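Beta-N-acetylglucosaminidase (Thermotoga maritima, PDB 3WO8) probably hydrolyses terminal non-reducing N-acetyl-D-hexosamine residues from N-acetyl-beta-D-hexosaminides, as a dimeric glycoside hydrolase of family 3. Local coordinates at residues K112-V117 with E159-G164; G118-F123 with A325-N330; I71-E76 with L80-Y85; H153-C158 with E210-V215. One frame throughout, in Å; residues are numbered along the deposited sequence.

Contact 1 of 4, residues K112-V117 with E159-G164; sequences KIMEIV and EGYLEG
Lys-112 and Gly-164 bring their CA atoms to 4.0 Å, where the short axes of helices 112-117 and 159-164 approach to 8.9 Å at a crossing angle of -36°. Such an approach depends on Gly-164: a CB there would collide with the backbone N of Lys-112. The carbonyl of this last helical residue faces the flank of helix 112-117 at Lys-112 and Glu-115, and its O receives a CA-H...O contact from Lys-112, CA to O 3.4 Å and 151° at the hydrogen. The aliphatic part of Lys-112 runs past the same oxygen: after a bend at chi2, CD lies 3.5 Å from Gly-164 O, and beyond a second bend, at chi4, the chain end leads away. Glu-115 comes alongside through CB and CG; its carboxylate and the Gly-164 carbonyl are both acceptors and do not bond. On the buried side of the contact, Met-114 extends beyond CG, and its methyl CE lies 4.1 Å from CE1 of the Tyr-161 ring, approaching obliquely. Both residues also pack on Val-122, so helices 100-117 and 147-164 rest on strand 121-122 of the TIM barrel, while Ile-113 and Ile-116 turn to the second subunit.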
loop_
_atom_site.group_PDB
_atom_site.type_symbol
_atom_site.label_atom_id
_atom_site.label_comp_id
_atom_site.label_asym_id
_atom_site.label_seq_id
_atom_site.Cartn_x
_atom_site.Cartn_y
_atom_site.Cartn_z
ATOM N N LYS B 112 3.299 -0.065 -12.336
ATOM C CA LYS B 112 1.921 0.286 -12.588
ATOM C C LYS B 112 1.344 0.954 -11.323
ATOM O O LYS B 112 0.648 1.955 -11.377
ATOM C CB LYS B 112 1.130 -0.954 -13.046
ATOM C CG LYS B 112 -0.244 -0.639 -13.621
ATOM C CD LYS B 112 -0.203 -0.091 -15.060
ATOM C CE LYS B 112 -1.566 0.386 -15.584
ATOM N NZ LYS B 112 -2.171 1.450 -14.726
ATOM N N ILE B 113 1.712 0.446 -10.163
ATOM C CA ILE B 113 1.311 1.104 -8.931
ATOM C C ILE B 113 1.938 2.507 -8.724
ATOM O O ILE B 113 1.279 3.448 -8.302
ATOM C CB ILE B 113 1.572 0.168 -7.740
ATOM C CG1 ILE B 113 0.608 -1.042 -7.851
ATOM C CG2 ILE B 113 1.325 0.910 -6.432
ATOM C CD1 ILE B 113 0.956 -2.165 -6.888
ATOM N N MET B 114 3.213 2.649 -9.014
ATOM C CA MET B 114 3.832 3.946 -8.863
ATOM C C MET B 114 3.056 4.934 -9.694
ATOM O O MET B 114 2.762 6.064 -9.284
ATOM C CB MET B 114 5.289 3.881 -9.318
ATOM C CG MET B 114 6.228 3.356 -8.254
ATOM S SD MET B 114 7.717 2.722 -9.020
ATOM C CE MET B 114 8.432 1.709 -7.725
ATOM N N GLU B 115 2.660 4.465 -10.865
ATOM C CA GLU B 115 1.997 5.312 -11.808
ATOM C C GLU B 115 0.657 5.838 -11.331
ATOM O O GLU B 115 0.317 7.021 -11.517
ATOM C CB GLU B 115 1.796 4.549 -13.079
ATOM C CG GLU B 115 1.603 5.473 -14.247
ATOM C CD GLU B 115 0.363 5.150 -14.970
ATOM O OE1 GLU B 115 -0.706 5.544 -14.448
ATOM O OE2 GLU B 115 0.492 4.480 -16.017
ATOM N N ILE B 116 -0.113 4.928 -10.736
ATOM C CA ILE B 116 -1.419 5.243 -10.201
ATOM C C ILE B 116 -1.270 6.258 -9.077
ATOM O O ILE B 116 -2.102 7.157 -8.915
ATOM C CB ILE B 116 -2.100 3.963 -9.719
ATOM C CG1 ILE B 116 -2.616 3.208 -10.928
ATOM C CG2 ILE B 116 -3.271 4.274 -8.807
ATOM C CD1 ILE B 116 -3.021 1.770 -10.668
ATOM N N VAL B 117 -0.193 6.102 -8.325
ATOM C CA VAL B 117 0.060 6.919 -7.158
ATOM C C VAL B 117 0.479 8.309 -7.620
ATOM O O VAL B 117 0.168 9.311 -6.986
ATOM C CB VAL B 117 1.204 6.295 -6.352
ATOM C CG1 VAL B 117 1.627 7.201 -5.237
ATOM C CG2 VAL B 117 0.813 4.957 -5.766
ATOM N N GLU B 159 12.472 -2.855 -18.559
ATOM C CA GLU B 159 11.306 -3.117 -19.414
ATOM C C GLU B 159 10.026 -3.104 -18.590
ATOM O O GLU B 159 9.056 -2.418 -18.950
ATOM C CB GLU B 159 11.425 -4.479 -20.112
ATOM C CG GLU B 159 12.459 -4.537 -21.243
ATOM C CD GLU B 159 12.914 -5.956 -21.601
ATOM O OE1 GLU B 159 12.243 -6.939 -21.193
ATOM O OE2 GLU B 159 13.959 -6.083 -22.286
ATOM N N GLY B 160 10.049 -3.860 -17.481
ATOM C CA GLY B 160 8.914 -3.918 -16.545
ATOM C C GLY B 160 8.440 -2.540 -16.102
ATOM O O GLY B 160 7.264 -2.178 -16.254
ATOM N N TYR B 161 9.368 -1.739 -15.595
ATOM C CA TYR B 161 9.008 -0.436 -15.084
ATOM C C TYR B 161 8.454 0.447 -16.199
ATOM O O TYR B 161 7.565 1.263 -15.980
ATOM C CB TYR B 161 10.219 0.254 -14.452
ATOM C CG TYR B 161 10.660 -0.245 -13.085
ATOM C CD1 TYR B 161 9.877 -0.036 -11.951
ATOM C CD2 TYR B 161 11.888 -0.896 -12.913
ATOM C CE1 TYR B 161 10.294 -0.491 -10.693
ATOM C CE2 TYR B 161 12.304 -1.366 -11.656
ATOM C CZ TYR B 161 11.503 -1.158 -10.548
ATOM O OH TYR B 161 11.913 -1.576 -9.299
ATOM N N LEU B 162 9.001 0.342 -17.392
ATOM C CA LEU B 162 8.481 1.198 -18.472
ATOM C C LEU B 162 7.101 0.731 -18.896
ATOM O O LEU B 162 6.232 1.559 -19.176
ATOM C CB LEU B 162 9.392 1.215 -19.688
ATOM C CG LEU B 162 10.747 1.851 -19.428
ATOM C CD1 LEU B 162 11.865 1.028 -20.067
ATOM C CD2 LEU B 162 10.734 3.300 -19.924
ATOM N N GLU B 163 6.901 -0.590 -18.940
ATOM C CA GLU B 163 5.624 -1.129 -19.356
ATOM C C GLU B 163 4.612 -0.565 -18.369
ATOM O O GLU B 163 3.558 -0.112 -18.774
ATOM C CB GLU B 163 5.623 -2.672 -19.332
ATOM C CG GLU B 163 4.923 -3.392 -20.497
ATOM C CD GLU B 163 3.541 -2.832 -20.854
ATOM O OE1 GLU B 163 2.531 -3.300 -20.268
ATOM O OE2 GLU B 163 3.468 -1.935 -21.740
ATOM N N GLY B 164 4.970 -0.552 -17.075
ATOM C CA GLY B 164 4.057 -0.105 -15.996
ATOM C C GLY B 164 3.758 1.389 -15.967
ATOM O O GLY B 164 2.701 1.836 -15.492
#

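Contact 2 of 4, residues G118-F123 with A325-N330; sequences GLNMVF and AFAKKN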
loop_
_atom_site.group_PDB
_atom_site.type_symbol
_atom_site.label_atom_id
_atom_site.label_comp_id
_atom_site.label_asym_id
_atom_site.label_seq_id
_atom_site.Cartn_x
_atom_site.Cartn_y
_atom_site.Cartn_z
ATOM N N GLY B 118 1.231 8.351 -8.715
ATOM C CA GLY B 118 1.593 9.602 -9.334
ATOM C C GLY B 118 3.072 9.763 -9.576
ATOM O O GLY B 118 3.510 10.798 -10.008
ATOM N N LEU B 119 3.848 8.762 -9.231
ATOM C CA LEU B 119 5.230 8.740 -9.579
ATOM C C LEU B 119 5.370 8.436 -11.071
ATOM O O LEU B 119 4.597 7.657 -11.648
ATOM C CB LEU B 119 5.954 7.642 -8.809
ATOM C CG LEU B 119 6.232 7.745 -7.313
ATOM C CD1 LEU B 119 6.458 9.184 -6.874
ATOM C CD2 LEU B 119 5.110 7.091 -6.530
ATOM N N ASN B 120 6.375 9.037 -11.698
ATOM C CA ASN B 120 6.652 8.762 -13.101
ATOM C C ASN B 120 8.109 8.368 -13.348
ATOM O O ASN B 120 8.546 8.299 -14.468
ATOM C CB ASN B 120 6.211 9.952 -13.930
ATOM C CG ASN B 120 7.034 11.204 -13.656
ATOM O OD1 ASN B 120 8.015 11.196 -12.899
ATOM N ND2 ASN B 120 6.644 12.284 -14.273
ATOM N N MET B 121 8.835 8.051 -12.283
ATOM C CA MET B 121 10.205 7.640 -12.363
ATOM C C MET B 121 10.516 6.879 -11.102
ATOM O O MET B 121 9.837 7.100 -10.078
ATOM C CB MET B 121 11.086 8.882 -12.402
ATOM C CG MET B 121 12.602 8.616 -12.370
ATOM S SD MET B 121 13.633 10.066 -12.768
ATOM C CE MET B 121 12.889 10.521 -14.299
ATOM N N VAL B 122 11.538 6.018 -11.158
ATOM C CA VAL B 122 12.037 5.368 -9.955
ATOM C C VAL B 122 13.540 5.222 -9.974
ATOM O O VAL B 122 14.132 4.938 -10.998
ATOM C CB VAL B 122 11.402 3.962 -9.724
ATOM C CG1 VAL B 122 11.656 3.037 -10.894
ATOM C CG2 VAL B 122 11.939 3.319 -8.460
ATOM N N PHE B 123 14.160 5.346 -8.821
ATOM C CA PHE B 123 15.570 5.125 -8.773
ATOM C C PHE B 123 15.893 3.667 -8.649
ATOM O O PHE B 123 16.524 3.249 -7.739
ATOM C CB PHE B 123 16.246 6.013 -7.716
ATOM C CG PHE B 123 16.148 7.509 -8.038
ATOM C CD1 PHE B 123 16.376 7.974 -9.312
ATOM C CD2 PHE B 123 15.828 8.419 -7.085
ATOM C CE1 PHE B 123 16.300 9.314 -9.621
ATOM C CE2 PHE B 123 15.753 9.761 -7.385
ATOM C CZ PHE B 123 15.984 10.216 -8.655
ATOM N N ALA B 325 8.669 15.026 -21.740
ATOM C CA ALA B 325 7.639 14.925 -22.778
ATOM C C ALA B 325 7.131 13.507 -23.018
ATOM O O ALA B 325 6.037 13.356 -23.520
ATOM C CB ALA B 325 8.118 15.521 -24.081
ATOM N N PHE B 326 7.890 12.470 -22.674
ATOM C CA PHE B 326 7.325 11.116 -22.706
ATOM C C PHE B 326 6.979 10.502 -21.340
ATOM O O PHE B 326 6.504 9.393 -21.274
ATOM C CB PHE B 326 8.164 10.142 -23.567
ATOM C CG PHE B 326 9.559 9.886 -23.074
ATOM C CD1 PHE B 326 9.805 9.372 -21.815
ATOM C CD2 PHE B 326 10.635 10.099 -23.920
ATOM C CE1 PHE B 326 11.108 9.122 -21.398
ATOM C CE2 PHE B 326 11.935 9.854 -23.509
ATOM C CZ PHE B 326 12.175 9.358 -22.243
ATOM N N ALA B 327 7.197 11.203 -20.249
ATOM C CA ALA B 327 6.819 10.660 -18.955
ATOM C C ALA B 327 5.325 10.798 -18.798
ATOM O O ALA B 327 4.750 11.784 -19.267
ATOM C CB ALA B 327 7.539 11.390 -17.833
ATOM N N LYS B 328 4.716 9.811 -18.142
ATOM C CA LYS B 328 3.300 9.863 -17.710
ATOM C C LYS B 328 2.994 11.134 -16.911
ATOM O O LYS B 328 3.874 11.706 -16.292
ATOM C CB LYS B 328 2.941 8.629 -16.855
ATOM C CG LYS B 328 3.008 7.287 -17.578
ATOM C CD LYS B 328 2.371 7.340 -18.958
ATOM C CE LYS B 328 1.985 5.953 -19.434
ATOM N NZ LYS B 328 1.569 5.998 -20.859
ATOM N N LYS B 329 1.742 11.552 -16.903
ATOM C CA LYS B 329 1.395 12.893 -16.441
ATOM C C LYS B 329 0.235 13.028 -15.450
ATOM O O LYS B 329 0.022 14.107 -14.923
ATOM C CB LYS B 329 1.099 13.771 -17.669
ATOM C CG LYS B 329 2.329 14.053 -18.540
ATOM C CD LYS B 329 2.211 15.365 -19.331
ATOM C CE LYS B 329 3.359 15.555 -20.320
ATOM N NZ LYS B 329 4.691 15.566 -19.644
ATOM N N ASN B 330 -0.534 11.971 -15.220
ATOM C CA ASN B 330 -1.720 12.031 -14.329
ATOM C C ASN B 330 -1.412 12.614 -12.949
ATOM O O ASN B 330 -0.266 12.539 -12.500
ATOM C CB ASN B 330 -2.392 10.647 -14.210
ATOM C CG ASN B 330 -1.555 9.624 -13.432
ATOM O OD1 ASN B 330 -2.100 8.892 -12.590
ATOM N ND2 ASN B 330 -0.251 9.540 -13.715
#
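A weak hydrogen bond from the side chain of Asn-120 to the backbone of Lys-328 is the one polar link between segments some 200 residues apart. In the TIM barrel it ties the entrance of strand 121-122 to the chain that leaves helix 310-326. The strand is reached through a Schellman motif: Gly-118, with a positive phi of 128°, ends helix 100-117 as its C-prime residue, with Leu-119 N bonded to Met-114 O and Gly-118 N to Glu-115 O. Two residues later Asn-120 directs its CB toward the segment 325-330. Its chi1 of 66° sets CG between the backbone N and the carbonyl carbon, which brings the amide up to the passing chain. The methyl of Ala-327 packs against this amide, CB lying 3.8 Å from Asn-120 ND2, and the same methyl touches Ile-167 of the adjoining strand. The bond to Lys-328 is nearly straight, 169° at the hydrogen, but long. Stronger partners lie on strand 70-72 or just before it: Asn-120 OD1 accepts from Ile-71 N, and ND2 also donates to Phe-69 O. The buried amide is thus gripped at both ends, and the carboxamide ties the start of the fourth barrel strand, 121-122, to the third, 70-72. Toward the segment 325-330, Asn-120 ND2 stands 3.5 Å from Lys-328 O.

Contact 3 of 4, residues I71-E76 with L80-Y85; sequences ISSDHE and LEVLKY
His-75 reaches across to the segment 80-85 with its whole side chain, starting at CB, which rests 3.7 Å from Leu-83 CD1 and also touches Val-82 CG2. CG follows against the same leucine branch. A chi1 of -154°, with CG opposite the backbone N, carries the imidazole along the chain of Glu-81 to Leu-83. CD2 packs on Leu-83 CB, while CE1 comes near CB and CG of Glu-81. At the tip NE2 makes a weak, bent hydrogen bond to Leu-83 O, 3.3 Å long with 125° at the hydrogen. One ring face is covered by Glu-81 CA, a CH-pi contact 4.1 Å from the ring centroid. Upstream, an ST turn, in which His-75 N donates to Ser-73 OG at 3.0 Å, steadies the backbone, and His-75 centres an inverse gamma turn. Glu-76 lies beside Leu-80, OE2 3.5 Å from CD2, and a water joins Glu-76 OE1 to Leu-80 N. Arg-141 and Lys-171 hold Glu-76 OE2; Ser-88 holds Glu-81 OE1, and the backbone N of Gly-78 and Ser-89 its OE2. The hydrogen bond being weak, packing probably contributes much of the hold on the imidazole in this loop after barrel strand 70-72.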
loop_
_atom_site.group_PDB
_atom_site.type_symbol
_atom_site.label_atom_id
_atom_site.label_comp_id
_atom_site.label_asym_id
_atom_site.label_seq_id
_atom_site.Cartn_x
_atom_site.Cartn_y
_atom_site.Cartn_z
ATOM N N ILE B 71 8.789 12.795 -10.946
ATOM C CA ILE B 71 8.475 12.461 -9.558
ATOM C C ILE B 71 8.919 11.051 -9.281
ATOM O O ILE B 71 8.448 10.096 -9.919
ATOM C CB ILE B 71 6.983 12.647 -9.278
ATOM C CG1 ILE B 71 6.554 14.019 -9.819
ATOM C CG2 ILE B 71 6.730 12.629 -7.773
ATOM C CD1 ILE B 71 5.138 14.487 -9.495
ATOM N N SER B 72 9.866 10.909 -8.362
ATOM C CA SER B 72 10.494 9.614 -8.166
ATOM C C SER B 72 10.594 9.262 -6.686
ATOM O O SER B 72 10.204 10.089 -5.841
ATOM C CB SER B 72 11.860 9.550 -8.831
ATOM O OG SER B 72 12.464 8.284 -8.570
ATOM N N SER B 73 11.092 8.042 -6.413
ATOM C CA SER B 73 11.261 7.530 -5.085
ATOM C C SER B 73 12.404 6.512 -5.151
ATOM O O SER B 73 12.777 6.145 -6.246
ATOM C CB SER B 73 9.990 6.822 -4.639
ATOM O OG SER B 73 10.070 5.384 -4.838
ATOM N N ASP B 74 12.922 6.075 -3.993
ATOM C CA ASP B 74 13.960 5.062 -3.905
ATOM C C ASP B 74 13.392 3.688 -3.667
ATOM O O ASP B 74 14.020 2.842 -3.054
ATOM C CB ASP B 74 14.912 5.356 -2.763
ATOM C CG ASP B 74 15.663 6.624 -2.959
ATOM O OD1 ASP B 74 16.041 6.855 -4.109
ATOM O OD2 ASP B 74 15.867 7.392 -1.979
ATOM N N HIS B 75 12.199 3.439 -4.161
ATOM C CA HIS B 75 11.596 2.151 -3.933
ATOM C C HIS B 75 12.228 1.096 -4.823
ATOM O O HIS B 75 11.711 0.777 -5.878
ATOM C CB HIS B 75 10.103 2.224 -4.193
ATOM C CG HIS B 75 9.348 1.214 -3.429
ATOM N ND1 HIS B 75 9.201 -0.092 -3.841
ATOM C CD2 HIS B 75 8.753 1.302 -2.229
ATOM C CE1 HIS B 75 8.502 -0.756 -2.938
ATOM N NE2 HIS B 75 8.228 0.069 -1.943
ATOM N N GLU B 76 13.365 0.595 -4.401
ATOM C CA GLU B 76 14.049 -0.490 -5.103
ATOM C C GLU B 76 13.308 -1.813 -4.980
ATOM O O GLU B 76 13.232 -2.563 -5.941
ATOM C CB GLU B 76 15.461 -0.680 -4.519
ATOM C CG GLU B 76 16.356 0.529 -4.720
ATOM C CD GLU B 76 17.780 0.333 -4.224
ATOM O OE1 GLU B 76 18.137 -0.786 -3.794
ATOM O OE2 GLU B 76 18.530 1.326 -4.265
ATOM N N LEU B 80 15.384 -1.744 0.424
ATOM C CA LEU B 80 14.976 -0.371 0.404
ATOM C C LEU B 80 13.584 -0.315 -0.117
ATOM O O LEU B 80 13.362 -0.546 -1.305
ATOM C CB LEU B 80 15.916 0.480 -0.463
ATOM C CG LEU B 80 17.093 1.153 0.216
ATOM C CD1 LEU B 80 17.690 0.227 1.256
ATOM C CD2 LEU B 80 18.137 1.548 -0.824
ATOM N N GLU B 81 12.649 -0.011 0.773
ATOM C CA GLU B 81 11.229 0.055 0.399
ATOM C C GLU B 81 10.605 1.211 1.138
ATOM O O GLU B 81 10.815 1.350 2.298
ATOM C CB GLU B 81 10.488 -1.256 0.712
ATOM C CG GLU B 81 10.926 -2.418 -0.151
ATOM C CD GLU B 81 10.097 -3.711 0.022
ATOM O OE1 GLU B 81 9.542 -3.948 1.121
ATOM O OE2 GLU B 81 10.001 -4.491 -0.963
ATOM N N VAL B 82 9.875 2.042 0.427
ATOM C CA VAL B 82 9.352 3.297 0.941
ATOM C C VAL B 82 7.885 3.568 0.587
ATOM O O VAL B 82 7.273 4.485 1.133
ATOM C CB VAL B 82 10.213 4.511 0.434
ATOM C CG1 VAL B 82 11.659 4.373 0.880
ATOM C CG2 VAL B 82 10.197 4.662 -1.088
ATOM N N LEU B 83 7.308 2.792 -0.317
ATOM C CA LEU B 83 5.949 3.009 -0.777
ATOM C C LEU B 83 5.071 1.910 -0.205
ATOM O O LEU B 83 5.286 0.725 -0.494
ATOM C CB LEU B 83 5.861 2.927 -2.280
ATOM C CG LEU B 83 6.654 3.923 -3.129
ATOM C CD1 LEU B 83 6.690 3.477 -4.596
ATOM C CD2 LEU B 83 6.017 5.297 -3.048
ATOM N N LYS B 84 4.090 2.283 0.611
ATOM C CA LYS B 84 3.188 1.287 1.190
ATOM C C LYS B 84 2.392 0.530 0.133
ATOM O O LYS B 84 2.111 -0.643 0.305
ATOM C CB LYS B 84 2.229 1.911 2.205
ATOM C CG LYS B 84 1.220 2.913 1.681
ATOM C CD LYS B 84 0.588 3.701 2.844
ATOM C CE LYS B 84 -0.698 3.099 3.412
ATOM N NZ LYS B 84 -1.886 3.624 2.645
ATOM N N TYR B 85 2.118 1.203 -0.980
ATOM C CA TYR B 85 1.293 0.704 -2.056
ATOM C C TYR B 85 1.852 -0.477 -2.852
ATOM O O TYR B 85 1.122 -1.165 -3.538
ATOM C CB TYR B 85 1.021 1.832 -3.034
ATOM C CG TYR B 85 0.606 3.107 -2.361
ATOM C CD1 TYR B 85 -0.606 3.187 -1.710
ATOM C CD2 TYR B 85 1.432 4.237 -2.369
ATOM C CE1 TYR B 85 -1.018 4.341 -1.104
ATOM C CE2 TYR B 85 1.038 5.419 -1.751
ATOM C CZ TYR B 85 -0.199 5.460 -1.117
ATOM O OH TYR B 85 -0.645 6.594 -0.494
HETATM O O HOH W 1 16.652 -2.420 -2.197
#

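Contact 4 of 4, residues H153-C158 with E210-V215; sequences HGARAC and EREKKV
Ala-155 places its methyl group over one face of the Arg-211 guanidinium, where CB stands 4.0 Å from CZ and close to the centre of the flat group. Here two helices of the outer layer of the TIM barrel meet: helix 147-164 packs against the end of helix 203-211 and the type I turn, Glu-212 to Val-215, that leads into strand 216-219. Glu-212 comes up near the Ala-155 methyl and carbonyl through its carboxylate, without bonding to them. Deeper in, Cys-158 and Val-215 form the apolar half of the contact and both rest on Pro-168 and Ile-170 of strand 167-173, with Val-208 beside them. The second shell fixes the guanidinium. A bend at chi3, 59°, lays it flat against the Ala-155 methyl, and NH1 forms a salt bridge to Glu-159, one turn on from Ala-155. Glu-159 also binds Arg-156, so two arginines share one carboxylate; Arg-156 has Asp-101 as a second partner. That shared carboxylate lies close to Glu-212 as well, and the arginines would probably ease the repulsion between the two acids. On the inner side the contact ends where Val-215 CG2 meets Cys-158 SG at 4.0 Å.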
loop_
_atom_site.group_PDB
_atom_site.type_symbol
_atom_site.label_atom_id
_atom_site.label_comp_id
_atom_site.label_asym_id
_atom_site.label_seq_id
_atom_site.Cartn_x
_atom_site.Cartn_y
_atom_site.Cartn_z
ATOM N N HIS B 153 18.569 -9.476 -15.749
ATOM C CA HIS B 153 17.564 -9.005 -14.816
ATOM C C HIS B 153 17.378 -7.491 -14.929
ATOM O O HIS B 153 16.236 -6.994 -14.948
ATOM C CB HIS B 153 17.899 -9.458 -13.426
ATOM C CG HIS B 153 17.666 -10.918 -13.220
ATOM N ND1 HIS B 153 18.601 -11.872 -13.550
ATOM C CD2 HIS B 153 16.609 -11.591 -12.709
ATOM C CE1 HIS B 153 18.137 -13.070 -13.236
ATOM N NE2 HIS B 153 16.929 -12.928 -12.726
ATOM N N GLY B 154 18.484 -6.770 -15.094
ATOM C CA GLY B 154 18.430 -5.325 -15.222
ATOM C C GLY B 154 17.561 -4.817 -16.362
ATOM O O GLY B 154 16.818 -3.788 -16.231
ATOM N N ALA B 155 17.662 -5.507 -17.497
ATOM C CA ALA B 155 16.957 -5.039 -18.686
ATOM C C ALA B 155 15.524 -5.444 -18.544
ATOM O O ALA B 155 14.629 -4.624 -18.749
ATOM C CB ALA B 155 17.557 -5.587 -19.969
ATOM N N ARG B 156 15.301 -6.681 -18.116
ATOM C CA ARG B 156 13.916 -7.106 -17.810
ATOM C C ARG B 156 13.233 -6.126 -16.839
ATOM O O ARG B 156 12.072 -5.762 -17.022
ATOM C CB ARG B 156 13.890 -8.517 -17.228
ATOM C CG ARG B 156 14.531 -9.576 -18.124
ATOM C CD ARG B 156 13.568 -10.323 -19.036
ATOM N NE ARG B 156 12.571 -9.475 -19.701
ATOM C CZ ARG B 156 11.334 -9.897 -20.022
ATOM N NH1 ARG B 156 10.934 -11.152 -19.748
ATOM N NH2 ARG B 156 10.478 -9.063 -20.603
ATOM N N ALA B 157 13.986 -5.666 -15.844
ATOM C CA ALA B 157 13.463 -4.749 -14.854
ATOM C C ALA B 157 13.131 -3.415 -15.460
ATOM O O ALA B 157 12.074 -2.817 -15.188
ATOM C CB ALA B 157 14.482 -4.554 -13.757
ATOM N N CYS B 158 14.045 -2.926 -16.286
ATOM C CA CYS B 158 13.798 -1.646 -16.908
ATOM C C CYS B 158 12.560 -1.759 -17.807
ATOM O O CYS B 158 11.683 -0.882 -17.781
ATOM C CB CYS B 158 15.030 -1.173 -17.659
ATOM S SG CYS B 158 16.414 -0.652 -16.605
ATOM N N GLU B 210 21.761 -0.076 -24.545
ATOM C CA GLU B 210 21.584 -0.204 -25.991
ATOM C C GLU B 210 20.291 -0.939 -26.398
ATOM O O GLU B 210 19.952 -1.003 -27.578
ATOM C CB GLU B 210 22.837 -0.822 -26.628
ATOM C CG GLU B 210 23.086 -2.301 -26.337
ATOM C CD GLU B 210 24.576 -2.641 -26.227
ATOM O OE1 GLU B 210 25.444 -1.721 -26.298
ATOM O OE2 GLU B 210 24.878 -3.846 -26.044
ATOM N N ARG B 211 19.566 -1.455 -25.412
ATOM C CA ARG B 211 18.237 -1.991 -25.634
ATOM C C ARG B 211 17.118 -0.979 -25.313
ATOM O O ARG B 211 16.052 -1.036 -25.928
ATOM C CB ARG B 211 18.050 -3.280 -24.829
ATOM C CG ARG B 211 18.848 -4.457 -25.380
ATOM C CD ARG B 211 18.828 -5.684 -24.466
ATOM N NE ARG B 211 17.476 -6.203 -24.211
ATOM C CZ ARG B 211 17.198 -7.327 -23.536
ATOM N NH1 ARG B 211 15.927 -7.701 -23.360
ATOM N NH2 ARG B 211 18.173 -8.083 -23.028
ATOM N N GLU B 212 17.344 -0.059 -24.375
ATOM C CA GLU B 212 16.252 0.783 -23.861
ATOM C C GLU B 212 16.701 2.224 -23.799
ATOM O O GLU B 212 17.267 2.682 -22.812
ATOM C CB GLU B 212 15.831 0.360 -22.447
ATOM C CG GLU B 212 16.038 -1.098 -22.075
ATOM C CD GLU B 212 14.864 -1.954 -22.447
ATOM O OE1 GLU B 212 15.036 -3.194 -22.378
ATOM O OE2 GLU B 212 13.794 -1.389 -22.803
ATOM N N LYS B 213 16.461 2.959 -24.859
ATOM C CA LYS B 213 16.834 4.375 -24.872
ATOM C C LYS B 213 16.068 5.196 -23.816
ATOM O O LYS B 213 16.581 6.242 -23.380
ATOM C CB LYS B 213 16.653 4.977 -26.284
ATOM C CG LYS B 213 17.785 4.636 -27.257
ATOM C CD LYS B 213 17.436 4.970 -28.716
ATOM C CE LYS B 213 18.663 4.984 -29.626
ATOM N NZ LYS B 213 19.668 3.942 -29.259
ATOM N N LYS B 214 14.880 4.715 -23.395
ATOM C CA LYS B 214 13.966 5.497 -22.523
ATOM C C LYS B 214 14.323 5.486 -21.015
ATOM O O LYS B 214 13.743 6.211 -20.214
ATOM C CB LYS B 214 12.512 5.087 -22.766
ATOM C CG LYS B 214 11.992 5.590 -24.103
ATOM C CD LYS B 214 10.510 5.330 -24.344
ATOM C CE LYS B 214 9.642 6.418 -23.734
ATOM N NZ LYS B 214 8.230 6.388 -24.222
ATOM N N VAL B 215 15.318 4.691 -20.668
ATOM C CA VAL B 215 16.000 4.726 -19.372
ATOM C C VAL B 215 16.758 6.028 -18.965
ATOM O O VAL B 215 17.202 6.814 -19.816
ATOM C CB VAL B 215 17.016 3.566 -19.394
ATOM C CG1 VAL B 215 18.033 3.664 -18.285
ATOM C CG2 VAL B 215 16.281 2.226 -19.357
#

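All four contacts lie in or against the TIM barrel, segment 325-330 being the chain leaving helix 310-326. Contact 3 comes first; contacts 1 and 2 then alternate their segments, as do 1 and 4, and contact 4 falls between the two segments of contact 2. Contacts 1 and 2 are closest, with centres about 9 Å apart, joined by helix 100-117 that runs into strand 121-122. Helix 147-164 serves contacts 1 and 4, about 14 Å apart, which a Glu-159 to Arg-211 salt bridge connects. Contacts 2 and 3 meet through neighbouring barrel strands. Contacts 3 and 4, about 19 Å apart, do not touch. Contacts 1 and 3 both reach the second subunit, linking barrel to dimer.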